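Local coordinates for protein dephospho-CoA kinase (Mycobacterium paratuberculosis, PDB 6N39) that probably phosphorylates the 3'-hydroxyl of dephospho-CoA with ATP, the last step of coenzyme A biosynthesis, and carries a C-terminal UPF0157 domain involved in folding, at residues A[134-148]-A[173-185]. Numbering follows the deposited sequence.
Sequences LVVIVYADVEVRLRR and RRAVADIWLDNSG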
ATOM      1  N   LEU A 134       3.531  -2.607   2.360  1.00 30.63           N
ATOM      2  CA  LEU A 134       3.618  -3.723   1.432  1.00 31.15           C
ATOM      3  C   LEU A 134       2.933  -4.925   2.071  1.00 31.96           C
ATOM      4  O   LEU A 134       3.153  -5.205   3.247  1.00 34.31           O
ATOM      5  CB  LEU A 134       5.076  -4.055   1.126  1.00 31.46           C
ATOM      6  CG  LEU A 134       5.380  -5.059   0.026  1.00 36.21           C
ATOM      7  CD1 LEU A 134       5.174  -4.414  -1.334  1.00 29.84           C
ATOM      8  CD2 LEU A 134       6.817  -5.540   0.186  1.00 38.01           C
ATOM      9  N   VAL A 135       2.123  -5.637   1.294  1.00 29.17           N
ATOM     10  CA  VAL A 135       1.400  -6.806   1.773  1.00 32.34           C
ATOM     11  C   VAL A 135       1.703  -7.982   0.846  1.00 32.83           C
ATOM     12  O   VAL A 135       1.576  -7.863  -0.382  1.00 34.15           O
ATOM     13  CB  VAL A 135      -0.120  -6.540   1.857  1.00 34.03           C
ATOM     14  CG1 VAL A 135      -0.879  -7.799   2.263  1.00 31.94           C
ATOM     15  CG2 VAL A 135      -0.431  -5.412   2.875  1.00 32.02           C
ATOM     16  N   VAL A 136       2.112  -9.105   1.440  1.00 30.88           N
ATOM     17  CA  VAL A 136       2.365 -10.359   0.729  1.00 34.87           C
ATOM     18  C   VAL A 136       1.284 -11.357   1.116  1.00 36.69           C
ATOM     19  O   VAL A 136       1.031 -11.583   2.307  1.00 38.33           O
ATOM     20  CB  VAL A 136       3.754 -10.932   1.060  1.00 39.48           C
ATOM     21  CG1 VAL A 136       4.015 -12.207   0.243  1.00 34.86           C
ATOM     22  CG2 VAL A 136       4.804  -9.917   0.777  1.00 36.02           C
ATOM     23  N   ILE A 137       0.641 -11.957   0.127  1.00 34.77           N
ATOM     24  CA  ILE A 137      -0.368 -12.969   0.407  1.00 38.12           C
ATOM     25  C   ILE A 137      -0.011 -14.220  -0.371  1.00 40.01           C
ATOM     26  O   ILE A 137       0.257 -14.147  -1.576  1.00 39.49           O
ATOM     27  CB  ILE A 137      -1.783 -12.474   0.066  1.00 37.69           C
ATOM     28  CG1 ILE A 137      -2.026 -11.130   0.767  1.00 39.02           C
ATOM     29  CG2 ILE A 137      -2.809 -13.508   0.491  1.00 40.79           C
ATOM     30  CD1 ILE A 137      -3.442 -10.640   0.735  1.00 33.97           C
ATOM     31  N   VAL A 138       0.031 -15.361   0.323  1.00 39.35           N
ATOM     32  CA  VAL A 138       0.332 -16.641  -0.299  1.00 41.11           C
ATOM     33  C   VAL A 138      -0.984 -17.338  -0.600  1.00 47.37           C
ATOM     34  O   VAL A 138      -1.956 -17.204   0.156  1.00 45.94           O
ATOM     35  CB  VAL A 138       1.257 -17.500   0.592  1.00 44.11           C
ATOM     36  CG1 VAL A 138       0.616 -17.814   1.936  1.00 44.17           C
ATOM     37  CG2 VAL A 138       1.628 -18.770  -0.113  1.00 42.19           C
ATOM     38  N   TYR A 139      -1.044 -18.035  -1.732  1.00 40.05           N
ATOM     39  CA  TYR A 139      -2.237 -18.792  -2.086  1.00 44.44           C
ATOM     40  C   TYR A 139      -1.812 -20.107  -2.725  1.00 52.32           C
ATOM     41  O   TYR A 139      -0.633 -20.330  -3.011  1.00 49.38           O
ATOM     42  CB  TYR A 139      -3.163 -18.001  -3.028  1.00 50.92           C
ATOM     43  CG  TYR A 139      -2.578 -17.782  -4.406  1.00 53.64           C
ATOM     44  CD1 TYR A 139      -1.659 -16.769  -4.625  1.00 52.17           C
ATOM     45  CD2 TYR A 139      -2.940 -18.597  -5.487  1.00 52.25           C
ATOM     46  CE1 TYR A 139      -1.107 -16.558  -5.875  1.00 58.71           C
ATOM     47  CE2 TYR A 139      -2.393 -18.397  -6.747  1.00 54.53           C
ATOM     48  CZ  TYR A 139      -1.477 -17.367  -6.933  1.00 64.57           C
ATOM     49  OH  TYR A 139      -0.919 -17.136  -8.173  1.00 61.41           O
ATOM     50  N   ALA A 140      -2.791 -20.980  -2.949  1.00 53.92           N
ATOM     51  CA  ALA A 140      -2.544 -22.292  -3.527  1.00 54.99           C
ATOM     52  C   ALA A 140      -3.854 -22.845  -4.061  1.00 64.31           C
ATOM     53  O   ALA A 140      -4.933 -22.482  -3.578  1.00 62.78           O
ATOM     54  CB  ALA A 140      -1.948 -23.265  -2.502  1.00 54.34           C
ATOM     55  N   ASP A 141      -3.745 -23.733  -5.055  1.00 66.12           N
ATOM     56  CA  ASP A 141      -4.923 -24.400  -5.599  1.00 77.47           C
ATOM     57  C   ASP A 141      -5.716 -25.055  -4.477  1.00 74.26           C
ATOM     58  O   ASP A 141      -5.143 -25.622  -3.543  1.00 67.69           O
ATOM     59  CB  ASP A 141      -4.531 -25.462  -6.636  1.00 89.42           C
ATOM     60  CG  ASP A 141      -3.677 -24.908  -7.771  1.00 93.98           C
ATOM     61  OD1 ASP A 141      -2.860 -25.681  -8.324  1.00 94.63           O
ATOM     62  OD2 ASP A 141      -3.812 -23.713  -8.107  1.00 93.73           O
ATOM     63  N   VAL A 142      -7.046 -24.976  -4.575  1.00 76.69           N
ATOM     64  CA  VAL A 142      -7.885 -25.497  -3.502  1.00 81.96           C
ATOM     65  C   VAL A 142      -7.636 -26.987  -3.287  1.00 81.41           C
ATOM     66  O   VAL A 142      -7.684 -27.473  -2.148  1.00 83.98           O
ATOM     67  CB  VAL A 142      -9.372 -25.202  -3.784  1.00 87.55           C
ATOM     68  CG1 VAL A 142      -9.812 -25.828  -5.103  1.00 92.07           C
ATOM     69  CG2 VAL A 142     -10.235 -25.711  -2.641  1.00 86.59           C
ATOM     70  N   GLU A 143      -7.347 -27.732  -4.358  1.00 75.90           N
ATOM     71  CA  GLU A 143      -7.085 -29.160  -4.191  1.00 83.89           C
ATOM     72  C   GLU A 143      -5.806 -29.383  -3.392  1.00 84.38           C
ATOM     73  O   GLU A 143      -5.738 -30.294  -2.554  1.00 87.75           O
ATOM     74  CB  GLU A 143      -7.007 -29.850  -5.553  1.00 80.28           C
ATOM     75  N   VAL A 144      -4.793 -28.538  -3.615  1.00 76.96           N
ATOM     76  CA  VAL A 144      -3.548 -28.647  -2.860  1.00 68.38           C
ATOM     77  C   VAL A 144      -3.787 -28.327  -1.390  1.00 69.91           C
ATOM     78  O   VAL A 144      -3.333 -29.054  -0.496  1.00 69.00           O
ATOM     79  CB  VAL A 144      -2.471 -27.731  -3.471  1.00 77.83           C
ATOM     80  CG1 VAL A 144      -1.277 -27.601  -2.537  1.00 68.40           C
ATOM     81  CG2 VAL A 144      -2.031 -28.251  -4.835  1.00 83.44           C
ATOM     82  N   ARG A 145      -4.487 -27.223  -1.115  1.00 69.95           N
ATOM     83  CA  ARG A 145      -4.780 -26.852   0.266  1.00 73.73           C
ATOM     84  C   ARG A 145      -5.533 -27.964   0.979  1.00 78.92           C
ATOM     85  O   ARG A 145      -5.239 -28.284   2.142  1.00 68.69           O
ATOM     86  CB  ARG A 145      -5.586 -25.552   0.299  1.00 61.10           C
ATOM     87  CG  ARG A 145      -4.877 -24.371  -0.361  1.00 57.14           C
ATOM     88  CD  ARG A 145      -5.809 -23.177  -0.506  1.00 61.13           C
ATOM     89  NE  ARG A 145      -6.270 -22.701   0.791  1.00 60.89           N
ATOM     90  CZ  ARG A 145      -7.283 -21.861   0.960  1.00 58.39           C
ATOM     91  NH1 ARG A 145      -7.946 -21.405  -0.090  1.00 56.01           N
ATOM     92  NH2 ARG A 145      -7.629 -21.482   2.181  1.00 56.57           N
ATOM     93  N   LEU A 146      -6.504 -28.569   0.287  1.00 82.87           N
ATOM     94  CA  LEU A 146      -7.274 -29.666   0.860  1.00 86.59           C
ATOM     95  C   LEU A 146      -6.385 -30.852   1.187  1.00 83.39           C
ATOM     96  O   LEU A 146      -6.458 -31.405   2.289  1.00 81.27           O
ATOM     97  CB  LEU A 146      -8.376 -30.090  -0.106  1.00 90.76           C
ATOM     98  CG  LEU A 146      -9.655 -29.273  -0.045  1.00 94.77           C
ATOM     99  CD1 LEU A 146     -10.558 -29.662  -1.200  1.00100.60           C
ATOM    100  CD2 LEU A 146     -10.337 -29.509   1.293  1.00101.62           C
ATOM    101  N   ARG A 147      -5.580 -31.297   0.213  1.00 88.33           N
ATOM    102  CA  ARG A 147      -4.680 -32.417   0.464  1.00 88.47           C
ATOM    103  C   ARG A 147      -3.788 -32.133   1.662  1.00 81.89           C
ATOM    104  O   ARG A 147      -3.608 -32.996   2.527  1.00 79.91           O
ATOM    105  CB  ARG A 147      -3.840 -32.719  -0.778  1.00 88.29           C
ATOM    106  N   ARG A 148      -3.267 -30.909   1.759  1.00 74.86           N
ATOM    107  CA  ARG A 148      -2.365 -30.591   2.862  1.00 77.01           C
ATOM    108  C   ARG A 148      -3.087 -30.640   4.204  1.00 80.93           C
ATOM    109  O   ARG A 148      -2.574 -31.222   5.166  1.00 81.74           O
ATOM    110  CB  ARG A 148      -1.708 -29.229   2.630  1.00 75.82           C
ATOM    111  CG  ARG A 148      -0.826 -29.207   1.380  1.00 77.39           C
ATOM    112  CD  ARG A 148       0.363 -28.242   1.495  1.00 83.12           C
ATOM    113  NE  ARG A 148       0.018 -26.880   1.127  1.00 81.74           N
ATOM    114  CZ  ARG A 148       0.620 -26.162   0.182  1.00 74.35           C
ATOM    115  NH1 ARG A 148       1.639 -26.651  -0.519  1.00 71.50           N
ATOM    116  NH2 ARG A 148       0.199 -24.932  -0.051  1.00 56.21           N
ATOM    117  N   ARG A 173      -8.556 -11.436  -1.286  1.00 42.43           N
ATOM    118  CA  ARG A 173      -7.124 -11.394  -1.011  1.00 43.35           C
ATOM    119  C   ARG A 173      -6.379 -10.685  -2.132  1.00 46.17           C
ATOM    120  O   ARG A 173      -5.575  -9.780  -1.883  1.00 43.90           O
ATOM    121  CB  ARG A 173      -6.568 -12.808  -0.823  1.00 43.01           C
ATOM    122  CG  ARG A 173      -7.109 -13.550   0.390  1.00 50.24           C
ATOM    123  CD  ARG A 173      -6.555 -14.972   0.463  1.00 46.79           C
ATOM    124  NE  ARG A 173      -7.097 -15.664   1.628  1.00 47.77           N
ATOM    125  CZ  ARG A 173      -7.983 -16.651   1.577  1.00 48.95           C
ATOM    126  NH1 ARG A 173      -8.422 -17.102   0.409  1.00 55.00           N
ATOM    127  NH2 ARG A 173      -8.430 -17.187   2.705  1.00 50.16           N
ATOM    128  N   ARG A 174      -6.634 -11.094  -3.378  1.00 49.05           N
ATOM    129  CA  ARG A 174      -5.910 -10.531  -4.513  1.00 45.74           C
ATOM    130  C   ARG A 174      -6.072  -9.022  -4.554  1.00 45.71           C
ATOM    131  O   ARG A 174      -5.120  -8.295  -4.863  1.00 41.32           O
ATOM    132  CB  ARG A 174      -6.411 -11.159  -5.815  1.00 55.02           C
ATOM    133  CG  ARG A 174      -5.659 -10.716  -7.050  1.00 63.59           C
ATOM    134  CD  ARG A 174      -4.223 -11.110  -6.887  1.00 79.98           C
ATOM    135  NE  ARG A 174      -3.323 -10.565  -7.899  1.00 87.00           N
ATOM    136  CZ  ARG A 174      -2.582  -9.474  -7.732  1.00 75.03           C
ATOM    137  NH1 ARG A 174      -2.641  -8.784  -6.597  1.00 59.19           N
ATOM    138  NH2 ARG A 174      -1.777  -9.079  -8.708  1.00 77.42           N
ATOM    139  N   ALA A 175      -7.264  -8.531  -4.201  1.00 39.73           N
ATOM    140  CA  ALA A 175      -7.502  -7.092  -4.246  1.00 39.64           C
ATOM    141  C   ALA A 175      -6.530  -6.308  -3.360  1.00 39.57           C
ATOM    142  O   ALA A 175      -6.205  -5.157  -3.674  1.00 44.53           O
ATOM    143  CB  ALA A 175      -8.961  -6.796  -3.863  1.00 36.66           C
ATOM    144  N   VAL A 176      -6.038  -6.897  -2.267  1.00 40.72           N
ATOM    145  CA  VAL A 176      -5.207  -6.149  -1.331  1.00 34.49           C
ATOM    146  C   VAL A 176      -3.767  -6.675  -1.267  1.00 38.19           C
ATOM    147  O   VAL A 176      -3.001  -6.258  -0.404  1.00 37.54           O
ATOM    148  CB  VAL A 176      -5.846  -6.105   0.073  1.00 41.26           C
ATOM    149  CG1 VAL A 176      -7.185  -5.318   0.049  1.00 37.02           C
ATOM    150  CG2 VAL A 176      -6.099  -7.516   0.605  1.00 40.37           C
ATOM    151  N   ALA A 177      -3.371  -7.561  -2.171  1.00 33.97           N
ATOM    152  CA  ALA A 177      -2.009  -8.091  -2.170  1.00 38.85           C
ATOM    153  C   ALA A 177      -1.100  -7.255  -3.071  1.00 40.94           C
ATOM    154  O   ALA A 177      -1.341  -7.147  -4.280  1.00 39.67           O
ATOM    155  CB  ALA A 177      -1.988  -9.544  -2.640  1.00 31.73           C
ATOM    156  N   ASP A 178      -0.033  -6.695  -2.495  1.00 32.74           N
ATOM    157  CA  ASP A 178       1.015  -6.130  -3.344  1.00 34.42           C
ATOM    158  C   ASP A 178       1.809  -7.230  -4.015  1.00 41.16           C
ATOM    159  O   ASP A 178       2.236  -7.085  -5.169  1.00 36.15           O
ATOM    160  CB  ASP A 178       1.946  -5.244  -2.530  1.00 27.98           C
ATOM    161  CG  ASP A 178       1.216  -4.075  -1.919  1.00 35.02           C
ATOM    162  OD1 ASP A 178       0.890  -3.135  -2.667  1.00 37.72           O
ATOM    163  OD2 ASP A 178       0.904  -4.131  -0.712  1.00 36.88           O
ATOM    164  N   ILE A 179       2.022  -8.335  -3.303  1.00 37.70           N
ATOM    165  CA  ILE A 179       2.731  -9.490  -3.841  1.00 34.49           C
ATOM    166  C   ILE A 179       1.838 -10.708  -3.644  1.00 38.03           C
ATOM    167  O   ILE A 179       1.420 -11.004  -2.518  1.00 38.00           O
ATOM    168  CB  ILE A 179       4.100  -9.687  -3.175  1.00 38.01           C
ATOM    169  CG1 ILE A 179       5.000  -8.465  -3.455  1.00 38.97           C
ATOM    170  CG2 ILE A 179       4.745 -10.955  -3.680  1.00 35.33           C
ATOM    171  CD1 ILE A 179       6.228  -8.384  -2.578  1.00 41.78           C
ATOM    172  N   TRP A 180       1.524 -11.377  -4.740  1.00 35.67           N
ATOM    173  CA  TRP A 180       0.548 -12.461  -4.824  1.00 37.46           C
ATOM    174  C   TRP A 180       1.359 -13.705  -5.157  1.00 45.51           C
ATOM    175  O   TRP A 180       1.800 -13.872  -6.295  1.00 43.22           O
ATOM    176  CB  TRP A 180      -0.474 -12.123  -5.905  1.00 41.50           C
ATOM    177  CG  TRP A 180      -1.605 -13.067  -6.111  1.00 46.26           C
ATOM    178  CD1 TRP A 180      -1.953 -13.678  -7.279  1.00 51.52           C
ATOM    179  CD2 TRP A 180      -2.576 -13.472  -5.141  1.00 49.11           C
ATOM    180  NE1 TRP A 180      -3.071 -14.456  -7.093  1.00 57.47           N
ATOM    181  CE2 TRP A 180      -3.472 -14.346  -5.788  1.00 49.55           C
ATOM    182  CE3 TRP A 180      -2.768 -13.190  -3.786  1.00 47.18           C
ATOM    183  CZ2 TRP A 180      -4.536 -14.942  -5.125  1.00 52.20           C
ATOM    184  CZ3 TRP A 180      -3.825 -13.777  -3.135  1.00 45.56           C
ATOM    185  CH2 TRP A 180      -4.698 -14.644  -3.803  1.00 49.43           C
ATOM    186  N   LEU A 181       1.555 -14.581  -4.174  1.00 43.54           N
ATOM    187  CA  LEU A 181       2.616 -15.578  -4.233  1.00 39.22           C
ATOM    188  C   LEU A 181       2.018 -16.983  -4.236  1.00 43.84           C
ATOM    189  O   LEU A 181       1.356 -17.387  -3.274  1.00 44.78           O
ATOM    190  CB  LEU A 181       3.566 -15.350  -3.058  1.00 41.97           C
ATOM    191  CG  LEU A 181       5.004 -15.784  -3.178  1.00 45.31           C
ATOM    192  CD1 LEU A 181       5.842 -15.078  -2.134  1.00 46.44           C
ATOM    193  CD2 LEU A 181       5.038 -17.283  -2.984  1.00 46.62           C
ATOM    194  N   ASP A 182       2.268 -17.729  -5.314  1.00 46.00           N
ATOM    195  CA  ASP A 182       1.641 -19.023  -5.544  1.00 50.85           C
ATOM    196  C   ASP A 182       2.465 -20.116  -4.872  1.00 49.61           C
ATOM    197  O   ASP A 182       3.642 -20.303  -5.197  1.00 49.78           O
ATOM    198  CB  ASP A 182       1.503 -19.281  -7.048  1.00 48.45           C
ATOM    199  CG  ASP A 182       0.727 -20.566  -7.371  1.00 65.07           C
ATOM    200  OD1 ASP A 182       0.424 -21.367  -6.462  1.00 68.37           O
ATOM    201  OD2 ASP A 182       0.418 -20.780  -8.559  1.00 71.25           O
ATOM    202  N   ASN A 183       1.848 -20.832  -3.932  1.00 42.61           N
ATOM    203  CA  ASN A 183       2.514 -21.934  -3.247  1.00 47.32           C
ATOM    204  C   ASN A 183       1.839 -23.253  -3.602  1.00 51.57           C
ATOM    205  O   ASN A 183       1.533 -24.066  -2.723  1.00 48.74           O
ATOM    206  CB  ASN A 183       2.519 -21.711  -1.727  1.00 44.54           C
ATOM    207  CG  ASN A 183       3.265 -22.807  -0.966  1.00 51.69           C
ATOM    208  OD1 ASN A 183       4.250 -23.356  -1.457  1.00 51.49           O
ATOM    209  ND2 ASN A 183       2.777 -23.143   0.225  1.00 45.62           N
ATOM    210  N   SER A 184       1.601 -23.481  -4.894  1.00 60.29           N
ATOM    211  CA  SER A 184       1.048 -24.760  -5.322  1.00 64.17           C
ATOM    212  C   SER A 184       2.109 -25.835  -5.516  1.00 61.55           C
ATOM    213  O   SER A 184       1.747 -27.005  -5.671  1.00 63.93           O
ATOM    214  CB  SER A 184       0.260 -24.598  -6.626  1.00 65.73           C
ATOM    215  OG  SER A 184      -0.868 -23.759  -6.454  1.00 65.62           O
ATOM    216  N   GLY A 185       3.389 -25.480  -5.510  1.00 57.15           N
ATOM    217  CA  GLY A 185       4.470 -26.401  -5.816  1.00 58.26           C
ATOM    218  C   GLY A 185       5.154 -26.963  -4.588  1.00 60.68           C
ATOM    219  O   GLY A 185       4.553 -27.097  -3.516  1.00 61.52           O
TER
HETATM  220  O   HOH W   1       0.981 -15.142  -8.779  1.00 57.33           O
HETATM  221  O   HOH W   2      -9.650 -19.822   2.940  1.00 50.57           O
HETATM  222  O   HOH W   3     -10.072 -19.440  -0.190  1.00 53.45           O
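Tyr139 and Trp180 form an offset stack, the phenol lying over the five-membered ring of the indole with centroids 3.9 Å apart and planes at 13°. Tyr139 CG sits between its backbone N and carbonyl carbon (chi1 68°), which swings the ring across the neighbouring strand; Asp182 CA covers its other face, and a water links Tyr139 OH to Trp180 O. Arg174 CD lies against the far face of the indole, whose edge meets Ile137 CG2.

Beneath the rings runs a parallel ladder: Ile179 N to Val135 O (3.0 Å), Ile137 N to Ile179 O (2.9 Å, 170°), Leu181 N to Ile137 O, Tyr139 N to Leu181 O, and Asn183 N to Tyr139 O at 2.7 Å. Just before it, Asp178 OD2 accepts Val135 N on its anti side, while OD1 pairs with Arg238.

Past the strands, Ser184 OG accepts Asp141 N (3.2 Å) and donates to Asp182 OD1. Arg148 NH2 donates to Asn183 O, which lies near the plane of the arginine's guanidinium, at 3.1 Å.

Strand 179-182 is outermost in the five-stranded parallel sheet of a P-loop kinase, beside strand 135-139. Because Arg148 NE and Asn183 ND2 also bind the carbonyls of Gly19 and Ala20, the contact probably helps position the predicted ATP-binding loop.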